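MerB2 (Bacillus megaterium, PDB 5C17) probably acts as an alkylmercury (organomercurial) lyase, splitting carbon-mercury bonds, and here holds a mercury(II) ion together with a dithiol. Local coordinates at residues E6-Y11 and G201-K206; W150-D155 and C165-Y170. All blocks are in the same frame, centred on the assembly; numbering follows the deposited sequence.

How the contacts relate
Contact 1 (6-11 with 201-206) pairs the first and last helices of the chain, and contact 2 (150-155 with 165-170) pairs two short strands and the loops beside them, within the span that contact 1 closes. Contact 1 is largely buried, with one lysine at its exposed border; contact 2 is only partly buried. Their chemistry differs. The helix pair has no hydrogen bond between its segments and relies on side-chain packing around one glutamate. The strand pair uses backbone hydrogen bonds and a water, and carries Cys165 of the mercury site. The two meet at the dithiol, where Phe10 packs against Phe154 and Leu7 CD1 lies 3.8 Å from Phe154 CD2.

Contact 1: E6-Y11 and G201-K206; sequences ELKKFY and GNELKK. With DTV ((2S,3S)-1,4-dimercaptobutane-2,3-diol), chain D.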
loop_
_atom_site.group_PDB
_atom_site.type_symbol
_atom_site.label_atom_id
_atom_site.label_comp_id
_atom_site.label_asym_id
_atom_site.label_seq_id
_atom_site.Cartn_x
_atom_site.Cartn_y
_atom_site.Cartn_z
ATOM N N GLU A 6 -15.901 -7.705 1.918
ATOM C CA GLU A 6 -14.755 -8.564 1.759
ATOM C C GLU A 6 -13.489 -7.913 2.343
ATOM O O GLU A 6 -12.725 -8.582 3.043
ATOM C CB GLU A 6 -14.594 -8.917 0.284
ATOM C CG GLU A 6 -13.429 -9.829 -0.006
ATOM C CD GLU A 6 -13.350 -10.220 -1.467
ATOM O OE1 GLU A 6 -14.386 -10.150 -2.157
ATOM O OE2 GLU A 6 -12.248 -10.596 -1.926
ATOM N N LEU A 7 -13.258 -6.625 2.071
ATOM C CA LEU A 7 -12.059 -5.948 2.575
ATOM C C LEU A 7 -12.045 -5.851 4.099
ATOM O O LEU A 7 -11.026 -6.095 4.739
ATOM C CB LEU A 7 -11.938 -4.550 1.964
ATOM C CG LEU A 7 -10.671 -3.788 2.318
ATOM C CD1 LEU A 7 -9.413 -4.573 1.891
ATOM C CD2 LEU A 7 -10.720 -2.425 1.674
ATOM N N LYS A 8 -13.173 -5.473 4.679
ATOM C CA LYS A 8 -13.294 -5.419 6.135
ATOM C C LYS A 8 -12.988 -6.782 6.732
ATOM O O LYS A 8 -12.251 -6.893 7.725
ATOM C CB LYS A 8 -14.711 -4.996 6.538
ATOM C CG LYS A 8 -15.167 -3.713 5.904
ATOM C CD LYS A 8 -16.554 -3.311 6.361
ATOM C CE LYS A 8 -16.874 -1.897 5.912
ATOM N NZ LYS A 8 -18.129 -1.417 6.522
ATOM N N LYS A 9 -13.546 -7.832 6.134
ATOM C CA LYS A 9 -13.353 -9.181 6.650
ATOM C C LYS A 9 -11.910 -9.656 6.472
ATOM O O LYS A 9 -11.385 -10.379 7.315
ATOM C CB LYS A 9 -14.330 -10.175 6.004
ATOM C CG LYS A 9 -15.800 -9.889 6.288
ATOM C CD LYS A 9 -16.138 -9.924 7.757
ATOM C CE LYS A 9 -17.625 -9.626 7.958
ATOM N NZ LYS A 9 -18.070 -9.811 9.364
ATOM N N PHE A 10 -11.273 -9.243 5.377
ATOM C CA PHE A 10 -9.848 -9.504 5.170
ATOM C C PHE A 10 -9.022 -8.953 6.320
ATOM O O PHE A 10 -8.172 -9.649 6.875
ATOM C CB PHE A 10 -9.399 -8.923 3.817
ATOM C CG PHE A 10 -7.904 -8.678 3.698
ATOM C CD1 PHE A 10 -7.025 -9.703 3.344
ATOM C CD2 PHE A 10 -7.385 -7.405 3.886
ATOM C CE1 PHE A 10 -5.659 -9.449 3.227
ATOM C CE2 PHE A 10 -6.020 -7.157 3.770
ATOM C CZ PHE A 10 -5.171 -8.173 3.431
ATOM N N TYR A 11 -9.266 -7.702 6.698
ATOM C CA TYR A 11 -8.479 -7.109 7.759
ATOM C C TYR A 11 -8.793 -7.722 9.112
ATOM O O TYR A 11 -7.893 -7.845 9.947
ATOM C CB TYR A 11 -8.717 -5.612 7.815
ATOM C CG TYR A 11 -7.938 -4.801 6.825
ATOM C CD1 TYR A 11 -6.557 -4.721 6.893
ATOM C CD2 TYR A 11 -8.581 -4.067 5.855
ATOM C CE1 TYR A 11 -5.838 -3.952 6.012
ATOM C CE2 TYR A 11 -7.876 -3.281 4.963
ATOM C CZ TYR A 11 -6.506 -3.227 5.039
ATOM O OH TYR A 11 -5.810 -2.434 4.159
ATOM N N GLY A 201 -9.026 3.223 1.949
ATOM C CA GLY A 201 -8.272 3.786 3.053
ATOM C C GLY A 201 -9.055 3.781 4.346
ATOM O O GLY A 201 -8.458 3.806 5.416
ATOM N N ASN A 202 -10.387 3.769 4.265
ATOM C CA ASN A 202 -11.223 3.629 5.455
ATOM C C ASN A 202 -10.858 2.372 6.238
ATOM O O ASN A 202 -10.694 2.407 7.463
ATOM C CB ASN A 202 -12.707 3.527 5.075
ATOM C CG ASN A 202 -13.296 4.838 4.580
ATOM O OD1 ASN A 202 -12.688 5.890 4.697
ATOM N ND2 ASN A 202 -14.509 4.772 4.029
ATOM N N GLU A 203 -10.708 1.271 5.520
ATOM C CA GLU A 203 -10.456 -0.013 6.135
ATOM C C GLU A 203 -9.005 -0.094 6.637
ATOM O O GLU A 203 -8.733 -0.708 7.660
ATOM C CB GLU A 203 -10.794 -1.138 5.155
ATOM C CG GLU A 203 -12.302 -1.449 5.069
ATOM C CD GLU A 203 -13.109 -0.466 4.215
ATOM O OE1 GLU A 203 -14.353 -0.506 4.315
ATOM O OE2 GLU A 203 -12.528 0.317 3.430
ATOM N N LEU A 204 -8.078 0.534 5.922
ATOM C CA LEU A 204 -6.708 0.591 6.410
ATOM C C LEU A 204 -6.651 1.376 7.728
ATOM O O LEU A 204 -5.958 0.986 8.661
ATOM C CB LEU A 204 -5.796 1.236 5.378
ATOM C CG LEU A 204 -4.319 1.344 5.763
ATOM C CD1 LEU A 204 -3.746 -0.012 6.113
ATOM C CD2 LEU A 204 -3.543 1.963 4.623
ATOM N N LYS A 205 -7.376 2.485 7.806
ATOM C CA LYS A 205 -7.437 3.255 9.045
ATOM C C LYS A 205 -7.990 2.440 10.206
ATOM O O LYS A 205 -7.470 2.501 11.321
ATOM C CB LYS A 205 -8.311 4.480 8.879
ATOM C CG LYS A 205 -7.661 5.656 8.267
ATOM C CD LYS A 205 -8.747 6.587 7.744
ATOM C CE LYS A 205 -8.409 8.053 7.821
ATOM N NZ LYS A 205 -9.428 8.860 7.057
ATOM N N LYS A 206 -9.049 1.683 9.940
ATOM C CA LYS A 206 -9.630 0.818 10.957
ATOM C C LYS A 206 -8.613 -0.235 11.402
ATOM O O LYS A 206 -8.487 -0.503 12.584
ATOM C CB LYS A 206 -10.901 0.157 10.426
ATOM C CG LYS A 206 -11.544 -0.819 11.385
ATOM C CD LYS A 206 -12.217 -0.121 12.528
ATOM C CE LYS A 206 -13.055 -1.104 13.348
ATOM N NZ LYS A 206 -14.335 -1.444 12.648
HETATM S S1 DTV D . -3.229 -9.243 0.368
HETATM C C1 DTV D . -3.532 -7.493 0.125
HETATM C C2 DTV D . -2.277 -6.643 0.227
HETATM O O2 DTV D . -1.410 -6.943 -0.831
HETATM C C3 DTV D . -2.551 -5.135 0.196
HETATM O O3 DTV D . -3.328 -4.783 1.324
HETATM C C4 DTV D . -3.266 -4.675 -1.063
HETATM S S4 DTV D . -3.043 -2.928 -1.376
#
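Tyr11 and Leu7 close on Glu203 where helices 5-17 and 194-207 pack nearly parallel, joining the two ends of the chain. The local axes come within 9.8 Å and cross at -22°. The packing is tight around the first carbons of Glu203. Glu203 CB touches both Tyr11 CE2, at 3.6 Å, and Leu7 CD2, at 3.7 Å. The bend at chi2 (79°) turns Glu203 CD aside, and CD then lies near Leu7 CD2 and Lys8 CG. The Tyr11 ring has a neighbour on each face. Phe10 CD2 lies over the centre of one, and the backbone O of Glu203 lies 3.7 Å above the other, offset toward the rim. Leu204 meets the phenol end of the same ring.

The side of Lys8 is looser and exposed. The extended Lys8 chain runs obliquely past the Glu203 side chain. Glu203 was modelled in two positions; in the one described, Lys8 CE comes closer to Glu203 OE1 (3.3 Å) than the ammonium does. Lys8 NZ stays 4.5 Å from Glu203 OE1, beyond a salt bridge. The opposite charges probably still attract weakly. The strongest polar partner of the carboxylate is Lys4, whose NZ forms a salt bridge with Glu203 OE2. Phe10 turns to the ligand pocket instead, edge-to-face with Phe154. Phe10 CZ reaches C1 of the bound dithiol at 3.8 Å.

Contact 2: W150-D155 and C165-Y170; sequences WTVPFD and CKQIHY. With HG (mercury (II) ion), chain B; DTV ((2S,3S)-1,4-dimercaptobutane-2,3-diol), chain D.
Trp150 and His169 form an antiparallel hydrogen-bonded pair, with Trp150 N giving to His169 O at 2.8 Å and His169 N giving to Trp150 O at 3.1 Å. This pair belongs to a three-stranded antiparallel sheet in which strand 148-151 lies between 169-171 and 190-192. Both bonds are fairly straight, at 167° and 163°.

The Trp150 and His169 side chains lie side by side on one face of the sheet. Their planes are 17° apart, but the rings are slid so far that they barely overlap. The indole edge faces Gln167 O. A water bridges the two, accepting from Trp150 NE1 and donating to Gln167 O. Trp180 packs on both rings from outside the segments. Beyond the strand, Val152 crosses Gln167 at about a right angle, CG1 being 4.0 Å from Gln167 CB.

Past these residues the contact becomes the wall of the ligand pocket. Phe154 CE1 meets Ile168 CD1 at 4.1 Å, the two side chains again crossing steeply. Phe154 CG is anti to the carbonyl carbon, which places CG beside C1 of the dithiol. One face of the Phe154 ring carries the ligand, with C1 3.7 Å above the plane and offset toward the rim. An alanine in place of Phe154 would probably leave the dithiol carbons and Ile168 CD1 without this aromatic wall and the ligand freer to shift.

The Cys165 side chain starts away from 150-155, and its SG binds the mercury. Cys102 also binds the mercury there. The ion is held by Cys165 SG at 2.4 Å, a water, and S4 of the dithiol at 2.6 Å.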
loop_
_atom_site.group_PDB
_atom_site.type_symbol
_atom_site.label_atom_id
_atom_site.label_comp_id
_atom_site.label_asym_id
_atom_site.label_seq_id
_atom_site.Cartn_x
_atom_site.Cartn_y
_atom_site.Cartn_z
ATOM N N TRP A 150 -6.502 -2.628 -11.809
ATOM C CA TRP A 150 -6.698 -4.062 -11.835
ATOM C C TRP A 150 -6.301 -4.605 -10.479
ATOM O O TRP A 150 -5.183 -4.373 -10.022
ATOM C CB TRP A 150 -5.825 -4.671 -12.917
ATOM C CG TRP A 150 -5.769 -6.155 -12.926
ATOM C CD1 TRP A 150 -4.812 -6.945 -12.368
ATOM C CD2 TRP A 150 -6.700 -7.037 -13.545
ATOM N NE1 TRP A 150 -5.089 -8.258 -12.585
ATOM C CE2 TRP A 150 -6.241 -8.349 -13.319
ATOM C CE3 TRP A 150 -7.877 -6.849 -14.267
ATOM C CZ2 TRP A 150 -6.924 -9.470 -13.785
ATOM C CZ3 TRP A 150 -8.548 -7.959 -14.734
ATOM C CH2 TRP A 150 -8.068 -9.255 -14.490
ATOM N N THR A 151 -7.212 -5.330 -9.843
ATOM C CA THR A 151 -6.990 -5.903 -8.529
ATOM C C THR A 151 -7.221 -7.409 -8.565
ATOM O O THR A 151 -7.831 -7.939 -9.498
ATOM C CB THR A 151 -7.885 -5.237 -7.473
ATOM O OG1 THR A 151 -7.471 -5.663 -6.175
ATOM C CG2 THR A 151 -9.337 -5.573 -7.681
ATOM N N VAL A 152 -6.700 -8.091 -7.553
ATOM C CA VAL A 152 -6.849 -9.529 -7.421
ATOM C C VAL A 152 -7.467 -9.838 -6.070
ATOM O O VAL A 152 -7.463 -8.996 -5.172
ATOM C CB VAL A 152 -5.496 -10.271 -7.571
ATOM C CG1 VAL A 152 -4.930 -10.046 -8.957
ATOM C CG2 VAL A 152 -4.485 -9.853 -6.498
ATOM N N PRO A 153 -7.984 -11.061 -5.897
ATOM C CA PRO A 153 -8.597 -11.400 -4.610
ATOM C C PRO A 153 -7.602 -11.260 -3.461
ATOM O O PRO A 153 -6.458 -11.689 -3.568
ATOM C CB PRO A 153 -9.022 -12.856 -4.805
ATOM C CG PRO A 153 -9.224 -12.988 -6.268
ATOM C CD PRO A 153 -8.167 -12.134 -6.887
ATOM N N PHE A 154 -8.016 -10.649 -2.361
ATOM C CA PHE A 154 -7.120 -10.499 -1.256
ATOM C C PHE A 154 -7.151 -11.845 -0.481
ATOM O O PHE A 154 -8.095 -12.569 -0.458
ATOM C CB PHE A 154 -7.353 -9.219 -0.362
ATOM C CG PHE A 154 -7.068 -7.863 -1.048
ATOM C CD1 PHE A 154 -6.660 -7.761 -2.366
ATOM C CD2 PHE A 154 -7.155 -6.704 -0.316
ATOM C CE1 PHE A 154 -6.409 -6.539 -2.945
ATOM C CE2 PHE A 154 -6.895 -5.477 -0.892
ATOM C CZ PHE A 154 -6.528 -5.406 -2.213
ATOM N N ASP A 155 -6.047 -12.071 0.157
ATOM C CA ASP A 155 -5.484 -13.372 0.622
ATOM C C ASP A 155 -4.802 -13.007 1.975
ATOM O O ASP A 155 -3.888 -12.293 1.989
ATOM C CB ASP A 155 -4.500 -13.867 -0.498
ATOM C CG ASP A 155 -3.798 -15.210 -0.243
ATOM O OD1 ASP A 155 -3.429 -15.563 0.861
ATOM O OD2 ASP A 155 -3.486 -15.883 -1.231
ATOM N N CYS A 165 0.928 -7.144 -4.033
ATOM C CA CYS A 165 1.097 -5.795 -4.578
ATOM C C CYS A 165 1.661 -5.840 -6.008
ATOM O O CYS A 165 1.369 -4.957 -6.806
ATOM C CB CYS A 165 1.956 -4.908 -3.668
ATOM S SG CYS A 165 1.144 -4.477 -2.103
ATOM N N LYS A 166 2.446 -6.870 -6.323
ATOM C CA LYS A 166 3.000 -7.022 -7.673
ATOM C C LYS A 166 1.957 -7.475 -8.699
ATOM O O LYS A 166 2.224 -7.459 -9.895
ATOM C CB LYS A 166 4.181 -8.010 -7.686
ATOM C CG LYS A 166 5.427 -7.542 -6.944
ATOM C CD LYS A 166 6.519 -8.640 -6.895
ATOM C CE LYS A 166 7.113 -8.987 -8.271
ATOM N NZ LYS A 166 8.176 -10.019 -8.162
ATOM N N GLN A 167 0.786 -7.879 -8.229
ATOM C CA GLN A 167 -0.302 -8.341 -9.098
ATOM C C GLN A 167 -1.373 -7.279 -9.358
ATOM O O GLN A 167 -2.298 -7.516 -10.128
ATOM C CB GLN A 167 -0.959 -9.574 -8.479
ATOM C CG GLN A 167 -0.026 -10.771 -8.292
ATOM C CD GLN A 167 -0.694 -11.879 -7.505
ATOM O OE1 GLN A 167 -0.268 -12.210 -6.400
ATOM N NE2 GLN A 167 -1.761 -12.440 -8.059
ATOM N N ILE A 168 -1.231 -6.118 -8.720
ATOM C CA ILE A 168 -2.160 -5.015 -8.836
ATOM C C ILE A 168 -1.509 -3.980 -9.755
ATOM O O ILE A 168 -0.366 -3.742 -9.650
ATOM C CB ILE A 168 -2.440 -4.426 -7.448
ATOM C CG1 ILE A 168 -3.209 -5.438 -6.581
ATOM C CG2 ILE A 168 -3.095 -3.043 -7.535
ATOM C CD1 ILE A 168 -3.203 -5.125 -5.108
ATOM N N HIS A 169 -2.315 -3.411 -10.638
ATOM C CA HIS A 169 -1.827 -2.481 -11.633
ATOM C C HIS A 169 -2.784 -1.336 -11.934
ATOM O O HIS A 169 -3.967 -1.402 -11.749
ATOM C CB HIS A 169 -1.643 -3.239 -12.968
ATOM C CG HIS A 169 -0.840 -4.488 -12.861
ATOM N ND1 HIS A 169 0.488 -4.495 -12.513
ATOM C CD2 HIS A 169 -1.187 -5.767 -13.075
ATOM C CE1 HIS A 169 0.915 -5.737 -12.504
ATOM N NE2 HIS A 169 -0.084 -6.522 -12.825
ATOM N N TYR A 170 -2.181 -0.259 -12.410
ATOM C CA TYR A 170 -2.881 0.838 -13.063
ATOM C C TYR A 170 -2.910 0.468 -14.551
ATOM O O TYR A 170 -1.972 -0.021 -15.092
ATOM C CB TYR A 170 -2.166 2.192 -12.952
ATOM C CG TYR A 170 -2.582 3.107 -11.790
ATOM C CD1 TYR A 170 -3.872 3.560 -11.636
ATOM C CD2 TYR A 170 -1.647 3.552 -10.889
ATOM C CE1 TYR A 170 -4.208 4.403 -10.630
ATOM C CE2 TYR A 170 -1.991 4.386 -9.858
ATOM C CZ TYR A 170 -3.285 4.808 -9.726
ATOM O OH TYR A 170 -3.692 5.646 -8.749
HETATM HG HG HG B . -0.695 -2.999 -2.496
HETATM S S1 DTV D . -3.229 -9.243 0.368
HETATM C C1 DTV D . -3.532 -7.493 0.125
HETATM C C2 DTV D . -2.277 -6.643 0.227
HETATM O O2 DTV D . -1.410 -6.943 -0.831
HETATM C C3 DTV D . -2.551 -5.135 0.196
HETATM O O3 DTV D . -3.328 -4.783 1.324
HETATM C C4 DTV D . -3.266 -4.675 -1.063
HETATM S S4 DTV D . -3.043 -2.928 -1.376
HETATM O O HOH W 1 -2.601 -9.687 -11.708
HETATM O O HOH W 2 -0.269 -2.468 -0.125
#